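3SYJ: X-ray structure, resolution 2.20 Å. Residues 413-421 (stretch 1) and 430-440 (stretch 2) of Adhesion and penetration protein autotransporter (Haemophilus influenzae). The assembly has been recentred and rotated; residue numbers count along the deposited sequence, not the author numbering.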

# COMPACT_ATOMS: atom_id res chain seq x y z
N HIS A 413 -52.64 -16.18 8.88
CA HIS A 413 -52.32 -16.34 7.47
C HIS A 413 -53.56 -16.05 6.64
O HIS A 413 -54.43 -16.89 6.49
CB HIS A 413 -51.78 -17.76 7.23
CG HIS A 413 -51.43 -18.06 5.81
ND1 HIS A 413 -51.24 -17.07 4.86
CD2 HIS A 413 -51.19 -19.23 5.17
CE1 HIS A 413 -50.93 -17.62 3.71
NE2 HIS A 413 -50.89 -18.93 3.87
N VAL A 414 -53.66 -14.83 6.12
CA VAL A 414 -54.83 -14.41 5.35
C VAL A 414 -54.83 -15.01 3.95
O VAL A 414 -53.90 -14.80 3.17
CB VAL A 414 -54.92 -12.88 5.25
CG1 VAL A 414 -56.11 -12.45 4.39
CG2 VAL A 414 -55.01 -12.28 6.63
N GLN A 415 -55.89 -15.74 3.63
CA GLN A 415 -55.94 -16.49 2.38
C GLN A 415 -57.36 -16.60 1.84
O GLN A 415 -57.74 -17.64 1.29
CB GLN A 415 -55.35 -17.89 2.60
CG GLN A 415 -54.53 -18.43 1.45
CD GLN A 415 -53.87 -19.75 1.79
OE1 GLN A 415 -52.69 -19.97 1.51
NE2 GLN A 415 -54.64 -20.65 2.40
N ALA A 416 -58.16 -15.55 2.01
CA ALA A 416 -59.52 -15.56 1.49
C ALA A 416 -59.54 -15.24 -0.01
O ALA A 416 -58.49 -14.97 -0.61
CB ALA A 416 -60.37 -14.56 2.26
N LYS A 417 -60.72 -15.27 -0.62
CA LYS A 417 -60.83 -15.09 -2.06
C LYS A 417 -61.46 -13.77 -2.46
O LYS A 417 -62.46 -13.35 -1.88
CB LYS A 417 -61.62 -16.23 -2.71
CG LYS A 417 -60.79 -17.48 -3.00
CD LYS A 417 -61.60 -18.56 -3.73
CE LYS A 417 -62.01 -18.11 -5.12
NZ LYS A 417 -62.62 -19.23 -5.92
N GLY A 418 -60.87 -13.15 -3.47
CA GLY A 418 -61.44 -11.95 -4.06
C GLY A 418 -60.99 -10.66 -3.40
O GLY A 418 -59.93 -10.59 -2.78
N GLU A 419 -61.83 -9.64 -3.54
CA GLU A 419 -61.54 -8.33 -2.98
C GLU A 419 -62.16 -8.21 -1.60
O GLU A 419 -63.37 -8.05 -1.47
CB GLU A 419 -62.11 -7.24 -3.88
CG GLU A 419 -62.19 -5.88 -3.21
CD GLU A 419 -63.00 -4.88 -4.02
OE1 GLU A 419 -63.54 -5.27 -5.08
OE2 GLU A 419 -63.11 -3.71 -3.60
N ASN A 420 -61.34 -8.32 -0.56
CA ASN A 420 -61.82 -8.09 0.79
C ASN A 420 -61.99 -6.60 0.98
O ASN A 420 -61.06 -5.82 0.73
CB ASN A 420 -60.87 -8.64 1.83
CG ASN A 420 -61.27 -8.25 3.24
OD1 ASN A 420 -62.46 -8.18 3.57
ND2 ASN A 420 -60.28 -8.00 4.09
N LYS A 421 -63.17 -6.18 1.42
CA LYS A 421 -63.39 -4.76 1.56
C LYS A 421 -63.11 -4.25 2.98
O LYS A 421 -63.03 -3.04 3.20
CB LYS A 421 -64.78 -4.38 1.06
CG LYS A 421 -64.79 -3.96 -0.40
CD LYS A 421 -66.19 -3.81 -0.94
CE LYS A 421 -66.85 -5.17 -1.12
NZ LYS A 421 -68.15 -5.06 -1.83
N LYS A 430 -47.88 -11.84 13.77
CA LYS A 430 -47.67 -11.78 12.33
C LYS A 430 -48.93 -12.02 11.53
O LYS A 430 -49.75 -12.88 11.86
CB LYS A 430 -46.60 -12.78 11.89
CG LYS A 430 -46.14 -12.57 10.46
CD LYS A 430 -45.54 -13.84 9.86
CE LYS A 430 -44.20 -14.18 10.48
NZ LYS A 430 -43.71 -15.48 9.93
N VAL A 431 -49.09 -11.24 10.48
CA VAL A 431 -50.16 -11.43 9.52
C VAL A 431 -49.45 -11.66 8.20
O VAL A 431 -48.65 -10.83 7.77
CB VAL A 431 -51.02 -10.18 9.38
CG1 VAL A 431 -51.86 -10.24 8.12
CG2 VAL A 431 -51.89 -9.98 10.62
N ILE A 432 -49.72 -12.80 7.58
CA ILE A 432 -49.20 -13.11 6.25
C ILE A 432 -50.30 -12.83 5.24
O ILE A 432 -51.42 -13.30 5.40
CB ILE A 432 -48.77 -14.58 6.15
CG1 ILE A 432 -47.67 -14.89 7.18
CG2 ILE A 432 -48.29 -14.89 4.75
CD1 ILE A 432 -47.30 -16.37 7.26
N LEU A 433 -49.98 -12.05 4.21
CA LEU A 433 -50.95 -11.72 3.18
C LEU A 433 -50.81 -12.65 1.99
O LEU A 433 -49.80 -12.62 1.29
CB LEU A 433 -50.77 -10.28 2.70
CG LEU A 433 -50.83 -9.21 3.79
CD1 LEU A 433 -50.60 -7.84 3.17
CD2 LEU A 433 -52.17 -9.28 4.51
N GLU A 434 -51.83 -13.47 1.76
CA GLU A 434 -51.89 -14.30 0.57
C GLU A 434 -53.32 -14.47 0.04
O GLU A 434 -53.76 -15.59 -0.20
CB GLU A 434 -51.25 -15.67 0.82
CG GLU A 434 -50.62 -16.28 -0.44
CD GLU A 434 -50.07 -17.68 -0.25
OE1 GLU A 434 -49.97 -18.14 0.91
OE2 GLU A 434 -49.75 -18.33 -1.27
N GLN A 435 -54.06 -13.37 -0.12
CA GLN A 435 -55.39 -13.44 -0.72
C GLN A 435 -55.28 -14.12 -2.06
O GLN A 435 -54.32 -13.87 -2.80
CB GLN A 435 -55.99 -12.06 -0.95
CG GLN A 435 -56.68 -11.46 0.22
CD GLN A 435 -58.05 -12.03 0.49
OE1 GLN A 435 -59.01 -11.80 -0.25
NE2 GLN A 435 -58.15 -12.76 1.57
N GLN A 436 -56.27 -14.95 -2.38
CA GLN A 436 -56.39 -15.57 -3.70
C GLN A 436 -57.34 -14.77 -4.58
O GLN A 436 -58.36 -14.26 -4.10
CB GLN A 436 -56.96 -16.97 -3.57
CG GLN A 436 -56.49 -17.76 -2.37
CD GLN A 436 -55.10 -18.33 -2.55
OE1 GLN A 436 -54.11 -17.60 -2.53
NE2 GLN A 436 -55.02 -19.65 -2.70
N ALA A 437 -57.02 -14.67 -5.86
CA ALA A 437 -57.93 -14.06 -6.83
C ALA A 437 -59.25 -14.81 -6.86
O ALA A 437 -59.28 -16.02 -6.64
CB ALA A 437 -57.30 -14.05 -8.21
N ASP A 438 -60.35 -14.10 -7.11
CA ASP A 438 -61.62 -14.78 -7.30
C ASP A 438 -61.74 -15.18 -8.77
O ASP A 438 -60.79 -15.00 -9.54
CB ASP A 438 -62.81 -13.93 -6.81
CG ASP A 438 -62.99 -12.64 -7.60
OD1 ASP A 438 -62.24 -12.37 -8.57
OD2 ASP A 438 -63.91 -11.88 -7.24
N ASP A 439 -62.87 -15.75 -9.16
CA ASP A 439 -63.02 -16.23 -10.54
C ASP A 439 -62.88 -15.08 -11.53
O ASP A 439 -62.37 -15.26 -12.64
CB ASP A 439 -64.37 -16.96 -10.73
CG ASP A 439 -64.44 -18.28 -9.97
OD1 ASP A 439 -63.38 -18.85 -9.62
OD2 ASP A 439 -65.57 -18.75 -9.71
N GLN A 440 -63.32 -13.90 -11.13
CA GLN A 440 -63.27 -12.73 -11.99
C GLN A 440 -61.90 -12.04 -12.00
O GLN A 440 -61.69 -11.08 -12.72
CB GLN A 440 -64.36 -11.72 -11.60
CG GLN A 440 -65.79 -12.22 -11.83
CD GLN A 440 -66.11 -13.50 -11.05
OE1 GLN A 440 -65.82 -13.60 -9.85
NE2 GLN A 440 -66.73 -14.47 -11.73
O HOH W 1 -64.82 -16.95 -7.25
O HOH W 2 -60.99 -18.74 -8.33
O HOH W 3 -64.08 -9.91 -5.11

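Two stretches of one chain run side by side, first as a short parallel pairing of strands and then as looser backbone that stays in register; together they bury 768 Å² of surface, both sides summed. Four backbone hydrogen bonds of equal length carry the contact. In the strands, Val414 N donates to Ile432 O (2.8 Å) and Val414 O accepts from Glu434 N (2.8 Å), so Val414 spends both of its peptide groups on the neighbouring stretch, reaching to the residues before and after its partner Leu433, as parallel pairing requires. Beyond the strands the pattern resumes: Gln436 N donates to Ala416 O (2.8 Å, 160° at the hydrogen), and Gln436 O accepts from Gly418 N (2.8 Å, 167°). Gln436 thus uses its backbone NH and carbonyl around Lys417 as Val414 does around Leu433, and the role of the doubly bonded residue passes from stretch 1 to stretch 2. CA-H...O contacts supplement these bonds, from Lys417 CA to Gln436 O (3.3 Å) and from Gln415 CA to Glu434 O (3.5 Å).

Side chains alternate across the strand pair. His413 and Ile432 lie on one face, where His413 ND1 comes to 3.7 Å from Ile432 CG2; the imidazole edge meets the Glu434 carboxylate near the ring plane, with His413 CE1 3.0 Å from Glu434 OE1. Val414 and Leu433 occupy the other face and are buried. Branched and apolar, Val414 packs CG2 against Val431 CG1 at 4.0 Å, while its CG1 lies 3.5 Å from Gln435 NE2.

Gln435 has more area covered by the opposite stretch than any other residue here. Its CB points away overall, but chi1 and chi2 are both m, and the folded chain brings the amide back against stretch 1. Proximity does not mean bonding: Gln435 NE2 lies 2.8 Å from Ala416 N, but both are donors, and Gln435 OE1 lies 3.0 Å from Gly418 O, but both are acceptors. Gln435 OE1 is satisfied elsewhere in the structure. The small Ala416 side chain sits close to this amide, its CB 2.9 Å from Gln435 NE2.

Gly418 has phi/psi of 89/-155, angles at which a CB would be jammed against the preceding carbonyl oxygen; an ideal CB would also stand 3.4 Å from Asp438 OD2. With no side chain, Gly418 CA approaches Asp438 CB to 3.7 Å.

At the exposed margin, charge and water take over. The long aliphatic chain of Lys417 passes Gln436, with Lys417 CG 3.9 Å from Gln436 CB, and carries its ammonium to Asp439: Lys417 NZ and Asp439 OD1 form a long salt bridge of 3.8 Å. Water 2 closes the gap, accepting from Lys417 NZ (3.0 Å) and donating to Asp439 OD1 (2.7 Å). Water 1 accepts from Asp439 N (3.0 Å) and, weakly, from Lys417 NZ (3.4 Å). Water 3 links the stretches beyond Gly418, accepting from Glu419 N (2.8 Å) and donating to Asp438 OD2 (2.9 Å).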